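Local coordinates for protein toll (Drosophila melanogaster, PDB 4LXR) that serves as the cell-surface receptor for the cleaved cytokine Spätzle, switching on signalling that patterns the dorsal-ventral axis of the embryo and induces antifungal defence, at residues A[114-119]-A[142-147]; A[398-403]-A[422-427]; A[418-423]-A[453-458]. One frame throughout, in Å; residues are numbered along the deposited sequence.

Contacts 2 and 3 join annotated leucine-rich repeats in the extracellular part of Toll; contact 1 joins loops between neighbouring parallel strands nearer the N-terminus, probably earlier turns of the same solenoid. It comes first along the chain, after strands 102-106 and 127-131; its centre is about 70 Å from that of contact 2 and about 65 Å from that of contact 3. Contacts 2 and 3 adjoin, their centres about 8 Å apart, and share Asp-422 and Ile-423. Through that shared piece LRR 12 is joined to LRR 11 and to LRR 13, with Asn-421 of contact 3 reaching Leu-399 of contact 2. Joints between neighbouring turns, repeated along the chain, are what a solenoid is built from.

Contact 1: residues A[114-119]-A[142-147]; sequences ITRQHL and LLTDMR
In what are probably early turns of the leucine-rich-repeat solenoid, Ile-114 and Leu-119, from the loop between strands 102-106 and 127-131, close on Leu-142 from the loop between strands 127-131 and 151-155. Leu-142 is the shared element. Its CG lies anti to the backbone N (chi1 179°), and one methyl, CD1, is pressed against the carbonyl of the neighbouring loop, 3.3 Å from Thr-115 O. Ile-114 crosses it at about a right angle, with Ile-114 CG1 3.9 Å from Leu-142 CD1 and the branch methyl CG2 near both Leu-142 methyls. An alanine in place of Ile-114 would probably open a gap beside Leu-142 CD1 and CD2, letting that side chain shift. Leu-119 also extends a single methyl, CD1, which lies 3.9 Å from Leu-143 CD2 and 4.3 Å from Met-146 SD, and touches the backbone oxygen of Leu-142. Towards the surface, the aliphatic part of Arg-116 runs past Thr-144, with Arg-116 CD 3.7 Å from Thr-144 OG1; that hydroxyl has its polar partner in Asn-141 O. A type II turn from Leu-143 to Met-146 carries Thr-144 at its second position. Behind the contact, strand 127-131 supplies Phe-130 against Ile-114 and Phe-128 against Leu-119, so that loop 114-119 rests on the strand that separates the two segments in the chain.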
loop_
_atom_site.group_PDB
_atom_site.type_symbol
_atom_site.label_atom_id
_atom_site.label_comp_id
_atom_site.label_asym_id
_atom_site.label_seq_id
_atom_site.Cartn_x
_atom_site.Cartn_y
_atom_site.Cartn_z
ATOM N N ILE A 114 12.770 28.247 -38.536
ATOM C CA ILE A 114 11.833 29.306 -38.149
ATOM C C ILE A 114 12.378 30.702 -38.491
ATOM O O ILE A 114 13.590 30.926 -38.482
ATOM C CB ILE A 114 11.437 29.187 -36.625
ATOM C CG1 ILE A 114 10.122 29.908 -36.320
ATOM C CG2 ILE A 114 12.570 29.637 -35.736
ATOM C CD1 ILE A 114 9.585 29.644 -34.887
ATOM N N THR A 115 11.488 31.636 -38.818
ATOM C CA THR A 115 11.916 32.984 -39.153
ATOM C C THR A 115 11.127 34.014 -38.363
ATOM O O THR A 115 10.036 33.732 -37.862
ATOM C CB THR A 115 11.711 33.323 -40.657
ATOM O OG1 THR A 115 10.309 33.440 -40.928
ATOM C CG2 THR A 115 12.340 32.270 -41.581
ATOM N N ARG A 116 11.674 35.224 -38.307
ATOM C CA ARG A 116 10.983 36.374 -37.748
ATOM C C ARG A 116 9.619 36.606 -38.418
ATOM O O ARG A 116 8.628 36.904 -37.747
ATOM C CB ARG A 116 11.861 37.626 -37.871
ATOM C CG ARG A 116 11.239 38.859 -37.267
ATOM C CD ARG A 116 11.884 40.132 -37.798
ATOM N NE ARG A 116 11.406 40.436 -39.147
ATOM C CZ ARG A 116 12.017 41.249 -40.007
ATOM N NH1 ARG A 116 11.486 41.450 -41.213
ATOM N NH2 ARG A 116 13.155 41.851 -39.671
ATOM N N GLN A 117 9.562 36.471 -39.738
ATOM C CA GLN A 117 8.277 36.583 -40.437
ATOM C C GLN A 117 7.168 35.680 -39.862
ATOM O O GLN A 117 5.996 36.059 -39.831
ATOM C CB GLN A 117 8.452 36.302 -41.931
ATOM C CG GLN A 117 7.167 36.484 -42.733
ATOM C CD GLN A 117 7.376 36.308 -44.227
ATOM O OE1 GLN A 117 6.703 36.944 -45.043
ATOM N NE2 GLN A 117 8.309 35.439 -44.592
ATOM N N HIS A 118 7.538 34.501 -39.378
ATOM C CA HIS A 118 6.542 33.573 -38.833
ATOM C C HIS A 118 5.747 34.167 -37.675
ATOM O O HIS A 118 4.620 33.737 -37.398
ATOM C CB HIS A 118 7.202 32.252 -38.436
ATOM C CG HIS A 118 7.654 31.440 -39.609
ATOM N ND1 HIS A 118 8.760 30.619 -39.570
ATOM C CD2 HIS A 118 7.151 31.335 -40.864
ATOM C CE1 HIS A 118 8.906 30.024 -40.742
ATOM N NE2 HIS A 118 7.944 30.441 -41.545
ATOM N N LEU A 119 6.301 35.183 -37.020
ATOM C CA LEU A 119 5.610 35.777 -35.878
ATOM C C LEU A 119 4.990 37.139 -36.174
ATOM O O LEU A 119 4.504 37.795 -35.256
ATOM C CB LEU A 119 6.533 35.856 -34.650
ATOM C CG LEU A 119 6.957 34.533 -33.999
ATOM C CD1 LEU A 119 7.965 34.808 -32.900
ATOM C CD2 LEU A 119 5.739 33.764 -33.418
ATOM N N LEU A 142 14.488 36.424 -34.370
ATOM C CA LEU A 142 13.170 35.763 -34.249
ATOM C C LEU A 142 12.158 36.593 -33.443
ATOM O O LEU A 142 10.998 36.755 -33.850
ATOM C CB LEU A 142 13.310 34.353 -33.644
ATOM C CG LEU A 142 11.984 33.594 -33.450
ATOM C CD1 LEU A 142 11.283 33.333 -34.794
ATOM C CD2 LEU A 142 12.135 32.302 -32.641
ATOM N N LEU A 143 12.609 37.163 -32.327
ATOM C CA LEU A 143 11.694 37.767 -31.348
ATOM C C LEU A 143 11.696 39.284 -31.415
ATOM O O LEU A 143 11.466 39.982 -30.415
ATOM C CB LEU A 143 12.033 37.278 -29.928
ATOM C CG LEU A 143 11.930 35.742 -29.755
ATOM C CD1 LEU A 143 12.490 35.319 -28.409
ATOM C CD2 LEU A 143 10.485 35.272 -29.910
ATOM N N THR A 144 11.943 39.793 -32.616
ATOM C CA THR A 144 11.866 41.220 -32.854
ATOM C C THR A 144 10.476 41.730 -32.515
ATOM O O THR A 144 9.490 41.166 -32.957
ATOM C CB THR A 144 12.191 41.546 -34.335
ATOM O OG1 THR A 144 13.526 41.110 -34.613
ATOM C CG2 THR A 144 12.028 43.055 -34.630
ATOM N N ASP A 145 10.424 42.808 -31.733
ATOM C CA ASP A 145 9.186 43.480 -31.364
ATOM C C ASP A 145 8.250 42.665 -30.472
ATOM O O ASP A 145 7.081 43.030 -30.335
ATOM C CB ASP A 145 8.405 43.963 -32.595
ATOM C CG ASP A 145 9.190 44.957 -33.449
ATOM O OD1 ASP A 145 10.107 45.636 -32.924
ATOM O OD2 ASP A 145 8.880 45.038 -34.663
ATOM N N MET A 146 8.732 41.582 -29.862
ATOM C CA MET A 146 7.868 40.804 -28.967
ATOM C C MET A 146 7.870 41.446 -27.581
ATOM O O MET A 146 8.236 40.794 -26.591
ATOM C CB MET A 146 8.319 39.337 -28.883
ATOM C CG MET A 146 8.276 38.579 -30.218
ATOM S SD MET A 146 6.597 38.361 -30.863
ATOM C CE MET A 146 5.948 37.100 -29.766
ATOM N N ARG A 147 7.472 42.716 -27.511
ATOM C CA ARG A 147 7.605 43.497 -26.281
ATOM C C ARG A 147 6.500 43.206 -25.252
ATOM O O ARG A 147 6.455 43.829 -24.188
ATOM C CB ARG A 147 7.730 45.006 -26.584
ATOM C CG ARG A 147 9.048 45.404 -27.296
ATOM C CD ARG A 147 9.441 46.880 -27.085
ATOM N NE ARG A 147 10.727 47.215 -27.718
ATOM C CZ ARG A 147 11.895 47.278 -27.075
ATOM N NH1 ARG A 147 11.953 47.034 -25.769
ATOM N NH2 ARG A 147 13.011 47.579 -27.734
#

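Contact 2: residues A[398-403]-A[422-427]; sequences RLRTID and DIDLQQ
Leu-399 and Asp-422 form the close end of this joint between LRR 11 and LRR 12; the touching parts of segments 398-403 and 422-427 run about 30° apart. Asp-422 N gives a hydrogen bond of 2.8 Å to Leu-399 O. Beside it the buried side chains of Leu-399 and Ile-423 pack together, Leu-399 CB 4.0 Å from Ile-423 CG1. Arg-398 curls back, bent at chi2 and chi3, and Asp-422 OD2 comes over one face of its guanidinium in a salt bridge, the two planar groups turned 78° apart; the 2.5 Å between Arg-398 NH2 and Asp-422 OD2 is suspiciously short and its exact length doubtful.

The other end is looser and open to solvent, with Arg-400 and Gln-426 exposed. Arg-400 forms a salt bridge that includes a weak hydrogen bond from Arg-400 NH1 to Asp-424 OD1, 3.0 Å, at the guanidinium edge. Asp-424 CG sits in the crowded position between backbone N and carbonyl carbon (chi1 67°), bringing the carboxylate back over its own chain; Gln-426 N meets OD1 from above the carboxylate plane, closing an Asx turn. One water spans Arg-400 O and, weakly, Leu-425 N. Another accepts from Ile-402 N and from Gln-426 NE2, the latter link less certain because that side chain is poorly ordered. Ile-402 CD1 stands 4.5 Å from Leu-425 CD2.

Strand 401-402 pairs in parallel with strand 377-378 of the preceding turn, whereas 422-427 leads towards helix 429-433; Ile-402 touches Phe-442, and Leu-425 touches Tyr-462.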
loop_
_atom_site.group_PDB
_atom_site.type_symbol
_atom_site.label_atom_id
_atom_site.label_comp_id
_atom_site.label_asym_id
_atom_site.label_seq_id
_atom_site.Cartn_x
_atom_site.Cartn_y
_atom_site.Cartn_z
ATOM N N ARG A 398 17.737 -1.125 13.434
ATOM C CA ARG A 398 18.116 -2.301 14.222
ATOM C C ARG A 398 17.718 -2.062 15.674
ATOM O O ARG A 398 18.459 -2.411 16.595
ATOM C CB ARG A 398 19.624 -2.553 14.165
ATOM C CG ARG A 398 20.248 -2.576 12.758
ATOM C CD ARG A 398 19.545 -3.524 11.803
ATOM N NE ARG A 398 19.529 -4.892 12.306
ATOM C CZ ARG A 398 18.459 -5.682 12.319
ATOM N NH1 ARG A 398 17.290 -5.250 11.859
ATOM N NH2 ARG A 398 18.560 -6.914 12.805
ATOM N N LEU A 399 16.554 -1.452 15.880
ATOM C CA LEU A 399 16.144 -1.041 17.224
ATOM C C LEU A 399 15.957 -2.246 18.109
ATOM O O LEU A 399 15.294 -3.200 17.726
ATOM C CB LEU A 399 14.847 -0.232 17.183
ATOM C CG LEU A 399 14.948 1.149 16.544
ATOM C CD1 LEU A 399 13.585 1.854 16.600
ATOM C CD2 LEU A 399 15.997 1.924 17.313
ATOM N N ARG A 400 16.556 -2.202 19.289
ATOM C CA ARG A 400 16.477 -3.314 20.218
ATOM C C ARG A 400 15.969 -2.835 21.586
ATOM O O ARG A 400 15.225 -3.546 22.263
ATOM C CB ARG A 400 17.833 -4.029 20.313
ATOM C CG ARG A 400 18.171 -4.602 21.677
ATOM C CD ARG A 400 18.504 -6.087 21.606
ATOM N NE ARG A 400 18.676 -6.674 22.936
ATOM C CZ ARG A 400 17.667 -7.051 23.720
ATOM N NH1 ARG A 400 16.410 -6.900 23.307
ATOM N NH2 ARG A 400 17.909 -7.572 24.916
ATOM N N THR A 401 16.352 -1.631 21.994
ATOM C CA THR A 401 15.849 -1.105 23.254
ATOM C C THR A 401 15.152 0.234 23.114
ATOM O O THR A 401 15.516 1.066 22.281
ATOM C CB THR A 401 16.953 -0.946 24.319
ATOM O OG1 THR A 401 17.758 0.197 23.994
ATOM C CG2 THR A 401 17.805 -2.192 24.400
ATOM N N ILE A 402 14.148 0.426 23.955
ATOM C CA ILE A 402 13.416 1.672 24.043
ATOM C C ILE A 402 13.417 2.089 25.505
ATOM O O ILE A 402 12.847 1.400 26.345
ATOM C CB ILE A 402 11.967 1.508 23.565
ATOM C CG1 ILE A 402 11.941 0.921 22.152
ATOM C CG2 ILE A 402 11.221 2.864 23.608
ATOM C CD1 ILE A 402 10.589 1.034 21.473
ATOM N N ASP A 403 14.088 3.197 25.815
ATOM C CA ASP A 403 14.175 3.654 27.192
ATOM C C ASP A 403 12.772 3.853 27.768
ATOM O O ASP A 403 11.843 4.256 27.051
ATOM C CB ASP A 403 14.956 4.954 27.281
ATOM C CG ASP A 403 15.167 5.394 28.712
ATOM O OD1 ASP A 403 14.269 6.064 29.270
ATOM O OD2 ASP A 403 16.222 5.050 29.285
ATOM N N ASP A 422 14.213 -4.900 15.838
ATOM C CA ASP A 422 14.490 -6.059 16.693
ATOM C C ASP A 422 13.906 -5.842 18.075
ATOM O O ASP A 422 14.526 -6.182 19.082
ATOM C CB ASP A 422 15.993 -6.301 16.817
ATOM C CG ASP A 422 16.578 -6.965 15.594
ATOM O OD1 ASP A 422 16.092 -8.051 15.217
ATOM O OD2 ASP A 422 17.524 -6.399 15.008
ATOM N N ILE A 423 12.718 -5.254 18.124
ATOM C CA ILE A 423 12.107 -4.876 19.388
ATOM C C ILE A 423 11.389 -6.031 20.067
ATOM O O ILE A 423 10.443 -6.596 19.513
ATOM C CB ILE A 423 11.115 -3.726 19.186
ATOM C CG1 ILE A 423 11.828 -2.536 18.535
ATOM C CG2 ILE A 423 10.485 -3.341 20.504
ATOM C CD1 ILE A 423 10.891 -1.542 17.891
ATOM N N ASP A 424 11.832 -6.384 21.270
ATOM C CA ASP A 424 11.133 -7.424 22.031
ATOM C C ASP A 424 10.501 -6.907 23.334
ATOM O O ASP A 424 9.810 -7.648 24.042
ATOM C CB ASP A 424 12.053 -8.636 22.284
ATOM C CG ASP A 424 13.218 -8.321 23.210
ATOM O OD1 ASP A 424 13.408 -7.142 23.586
ATOM O OD2 ASP A 424 13.964 -9.266 23.554
ATOM N N LEU A 425 10.758 -5.639 23.647
ATOM C CA LEU A 425 10.319 -5.012 24.901
ATOM C C LEU A 425 10.730 -5.789 26.155
ATOM O O LEU A 425 10.197 -5.558 27.241
ATOM C CB LEU A 425 8.817 -4.720 24.895
ATOM C CG LEU A 425 8.312 -3.743 23.831
ATOM C CD1 LEU A 425 6.828 -3.475 24.037
ATOM C CD2 LEU A 425 9.109 -2.431 23.845
ATOM N N GLN A 426 11.681 -6.706 25.980
ATOM C CA GLN A 426 12.415 -7.343 27.075
ATOM C C GLN A 426 11.503 -7.923 28.144
ATOM O O GLN A 426 11.653 -7.617 29.322
ATOM C CB GLN A 426 13.403 -6.340 27.687
ATOM C CG GLN A 426 14.093 -5.457 26.636
ATOM C CD GLN A 426 15.334 -4.756 27.157
ATOM O OE1 GLN A 426 16.196 -5.375 27.780
ATOM N NE2 GLN A 426 15.430 -3.458 26.903
ATOM N N GLN A 427 10.573 -8.772 27.725
ATOM C CA GLN A 427 9.507 -9.221 28.605
ATOM C C GLN A 427 9.628 -10.673 29.097
ATOM O O GLN A 427 9.643 -11.601 28.292
ATOM C CB GLN A 427 8.169 -9.020 27.908
ATOM C CG GLN A 427 6.986 -9.285 28.807
ATOM C CD GLN A 427 6.944 -8.359 30.002
ATOM O OE1 GLN A 427 6.971 -7.139 29.858
ATOM N NE2 GLN A 427 6.877 -8.936 31.192
HETATM O O HOH W 1 12.731 -3.730 23.352
HETATM O O HOH W 2 13.112 -2.012 25.357
#

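Contact 3: residues A[418-423]-A[453-458]; sequences LDHNDI and LRNNSI. With NAG (2-acetamido-2-deoxy-beta-D-glucopyranose), chain E; NAG (2-acetamido-2-deoxy-beta-D-glucopyranose), chain F; NAG (2-acetamido-2-deoxy-beta-D-glucopyranose), chain M.
Asn-456 reaches across to Leu-418 and Ile-423 as the consensus asparagine of its leucine-rich repeat, and it ties LRR 13 to LRR 12. CG anti to the carbonyl carbon (chi1 -78°) sets the amide alongside Ile-423, the two side chains pointing the same way. ND2 gives a nearly straight bond of 3.0 Å to Leu-418 O and a second within its own turn to Leu-453 O, both acceptors lying close to the amide plane. OD1 receives Ile-423 N at 3.0 Å. Asn-421, the equivalent residue one repeat earlier, adopts a like rotamer; its ND2 meets Leu-418 O from the face opposite that taken by Asn-456 ND2. That carbonyl is therefore gripped from both faces, while the Asn-421 amide turns in the same way to the preceding repeat, where its ND2 also bonds Met-394 O. Backbone bonds from His-420 N to Arg-454 O and from Ser-457 N to Ile-423 O join the two turns further. Leu-418 and Leu-453 lie side by side, with Leu-418 CB 3.9 Å from Leu-453 CD2.

At the surface, Asn-455 has CG anti to its backbone N (chi1 -171°), and its amide plane stands 81° from the ring of His-420. Asn-455 ND2, covalently bound to C1 of an N-acetylglucosamine, lies in that ring's plane and donates to His-420 ND1 at 2.8 Å, and the sugar's acetyl oxygen O7 comes within 3.2 Å of His-420 CE1.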
loop_
_atom_site.group_PDB
_atom_site.type_symbol
_atom_site.label_atom_id
_atom_site.label_comp_id
_atom_site.label_asym_id
_atom_site.label_seq_id
_atom_site.Cartn_x
_atom_site.Cartn_y
_atom_site.Cartn_z
ATOM N N LEU A 418 7.432 1.685 13.967
ATOM C CA LEU A 418 8.632 1.010 14.414
ATOM C C LEU A 418 8.757 -0.342 13.737
ATOM O O LEU A 418 9.424 -1.237 14.256
ATOM C CB LEU A 418 8.633 0.845 15.942
ATOM C CG LEU A 418 8.682 2.159 16.730
ATOM C CD1 LEU A 418 8.620 1.898 18.221
ATOM C CD2 LEU A 418 9.928 2.995 16.370
ATOM N N ASP A 419 8.136 -0.486 12.569
ATOM C CA ASP A 419 8.130 -1.776 11.875
ATOM C C ASP A 419 9.520 -2.215 11.371
ATOM O O ASP A 419 10.317 -1.383 10.970
ATOM C CB ASP A 419 7.130 -1.751 10.713
ATOM C CG ASP A 419 7.213 -0.461 9.895
ATOM O OD1 ASP A 419 7.297 0.622 10.497
ATOM O OD2 ASP A 419 7.204 -0.521 8.647
ATOM N N HIS A 420 9.779 -3.527 11.382
ATOM C CA HIS A 420 11.017 -4.117 10.855
ATOM C C HIS A 420 12.229 -3.722 11.704
ATOM O O HIS A 420 13.197 -3.148 11.221
ATOM C CB HIS A 420 11.239 -3.748 9.372
ATOM C CG HIS A 420 10.016 -3.898 8.517
ATOM N ND1 HIS A 420 9.411 -5.115 8.287
ATOM C CD2 HIS A 420 9.286 -2.982 7.839
ATOM C CE1 HIS A 420 8.360 -4.944 7.506
ATOM N NE2 HIS A 420 8.267 -3.659 7.213
ATOM N N ASN A 421 12.147 -4.018 12.986
ATOM C CA ASN A 421 13.239 -3.762 13.903
ATOM C C ASN A 421 13.478 -5.019 14.735
ATOM O O ASN A 421 13.001 -6.095 14.367
ATOM C CB ASN A 421 12.925 -2.530 14.761
ATOM C CG ASN A 421 13.280 -1.234 14.053
ATOM O OD1 ASN A 421 14.460 -0.947 13.860
ATOM N ND2 ASN A 421 12.269 -0.454 13.647
ATOM N N ASP A 422 14.213 -4.900 15.838
ATOM C CA ASP A 422 14.490 -6.059 16.693
ATOM C C ASP A 422 13.906 -5.842 18.075
ATOM O O ASP A 422 14.526 -6.182 19.082
ATOM C CB ASP A 422 15.993 -6.301 16.817
ATOM C CG ASP A 422 16.578 -6.965 15.594
ATOM O OD1 ASP A 422 16.092 -8.051 15.217
ATOM O OD2 ASP A 422 17.524 -6.399 15.008
ATOM N N ILE A 423 12.718 -5.254 18.124
ATOM C CA ILE A 423 12.107 -4.876 19.388
ATOM C C ILE A 423 11.389 -6.031 20.067
ATOM O O ILE A 423 10.443 -6.596 19.513
ATOM C CB ILE A 423 11.115 -3.726 19.186
ATOM C CG1 ILE A 423 11.828 -2.536 18.535
ATOM C CG2 ILE A 423 10.485 -3.341 20.504
ATOM C CD1 ILE A 423 10.891 -1.542 17.891
ATOM N N LEU A 453 4.030 -1.958 14.844
ATOM C CA LEU A 453 5.118 -2.753 15.397
ATOM C C LEU A 453 5.332 -4.028 14.597
ATOM O O LEU A 453 5.877 -5.010 15.093
ATOM C CB LEU A 453 4.827 -3.132 16.847
ATOM C CG LEU A 453 4.841 -1.982 17.838
ATOM C CD1 LEU A 453 4.258 -2.469 19.154
ATOM C CD2 LEU A 453 6.269 -1.478 18.011
ATOM N N ARG A 454 4.885 -3.997 13.354
ATOM C CA ARG A 454 5.022 -5.114 12.438
ATOM C C ARG A 454 6.465 -5.619 12.353
ATOM O O ARG A 454 7.397 -4.814 12.241
ATOM C CB ARG A 454 4.554 -4.614 11.087
ATOM C CG ARG A 454 4.953 -5.401 9.883
ATOM C CD ARG A 454 4.253 -4.773 8.680
ATOM N NE ARG A 454 3.737 -5.770 7.761
ATOM C CZ ARG A 454 2.453 -6.046 7.590
ATOM N NH1 ARG A 454 1.517 -5.392 8.267
ATOM N NH2 ARG A 454 2.110 -6.981 6.730
ATOM N N ASN A 455 6.649 -6.939 12.451
ATOM C CA ASN A 455 7.935 -7.578 12.165
ATOM C C ASN A 455 9.023 -7.200 13.185
ATOM O O ASN A 455 10.125 -6.753 12.836
ATOM C CB ASN A 455 8.368 -7.263 10.720
ATOM C CG ASN A 455 9.583 -8.067 10.265
ATOM O OD1 ASN A 455 9.984 -9.040 10.901
ATOM N ND2 ASN A 455 10.160 -7.660 9.142
ATOM N N ASN A 456 8.667 -7.354 14.452
ATOM C CA ASN A 456 9.588 -7.262 15.574
ATOM C C ASN A 456 9.560 -8.589 16.335
ATOM O O ASN A 456 9.355 -9.635 15.727
ATOM C CB ASN A 456 9.203 -6.073 16.455
ATOM C CG ASN A 456 9.657 -4.742 15.856
ATOM O OD1 ASN A 456 10.823 -4.400 15.950
ATOM N ND2 ASN A 456 8.739 -3.998 15.235
ATOM N N SER A 457 9.748 -8.559 17.650
ATOM C CA SER A 457 9.703 -9.787 18.456
ATOM C C SER A 457 8.796 -9.653 19.667
ATOM O O SER A 457 9.109 -10.142 20.743
ATOM C CB SER A 457 11.100 -10.189 18.912
ATOM O OG SER A 457 11.869 -10.589 17.801
ATOM N N ILE A 458 7.681 -8.959 19.490
ATOM C CA ILE A 458 6.712 -8.800 20.550
ATOM C C ILE A 458 6.081 -10.168 20.812
ATOM O O ILE A 458 5.839 -10.943 19.873
ATOM C CB ILE A 458 5.638 -7.771 20.146
ATOM C CG1 ILE A 458 6.297 -6.433 19.770
ATOM C CG2 ILE A 458 4.610 -7.594 21.240
ATOM C CD1 ILE A 458 6.939 -5.725 20.924
HETATM C C1 NAG E . 11.390 -8.338 8.830
HETATM C C2 NAG E . 11.174 -8.541 7.318
HETATM C C3 NAG E . 12.468 -9.002 6.648
HETATM C C4 NAG E . 13.625 -8.073 6.998
HETATM C C5 NAG E . 13.738 -7.968 8.515
HETATM C C6 NAG E . 14.847 -7.051 8.978
HETATM C C7 NAG E . 8.870 -9.138 6.688
HETATM C C8 NAG E . 7.904 -10.262 6.463
HETATM N N2 NAG E . 10.106 -9.494 7.061
HETATM O O3 NAG E . 12.254 -9.051 5.243
HETATM O O4 NAG E . 14.849 -8.599 6.497
HETATM O O5 NAG E . 12.511 -7.450 9.046
HETATM O O6 NAG E . 14.633 -5.717 8.539
HETATM O O7 NAG E . 8.547 -7.963 6.540
HETATM C C1 NAG F . -2.601 -7.832 8.158
HETATM C C2 NAG F . -3.616 -7.381 7.096
HETATM C C3 NAG F . -3.676 -8.385 5.937
HETATM C C4 NAG F . -2.282 -8.758 5.444
HETATM C C5 NAG F . -1.409 -9.146 6.629
HETATM C C6 NAG F . 0.013 -9.489 6.247
HETATM C C7 NAG F . -5.657 -6.097 7.592
HETATM C C8 NAG F . -5.046 -4.980 6.803
HETATM N N2 NAG F . -4.931 -7.216 7.688
HETATM O O3 NAG F . -4.436 -7.814 4.878
HETATM O O4 NAG F . -2.336 -9.912 4.608
HETATM O O5 NAG F . -1.350 -8.056 7.552
HETATM O O6 NAG F . 0.685 -8.358 5.710
HETATM O O7 NAG F . -6.764 -5.999 8.111
HETATM C C1 NAG M . 10.615 -14.912 17.532
HETATM C C2 NAG M . 11.720 -15.327 16.535
HETATM C C3 NAG M . 13.107 -14.832 16.981
HETATM C C4 NAG M . 13.376 -15.099 18.462
HETATM C C5 NAG M . 12.143 -14.817 19.317
HETATM C C6 NAG M . 12.435 -13.954 20.522
HETATM C C7 NAG M . 11.613 -17.317 15.100
HETATM C C8 NAG M . 11.630 -18.817 15.051
HETATM N N2 NAG M . 11.728 -16.769 16.314
HETATM O O3 NAG M . 13.272 -13.450 16.675
HETATM O O4 NAG M . 13.811 -16.441 18.658
HETATM O O5 NAG M . 11.174 -14.114 18.537
HETATM O O6 NAG M . 11.363 -13.994 21.452
HETATM O O7 NAG M . 11.499 -16.634 14.086
HETATM O O HOH W 3 15.048 -9.438 16.915
#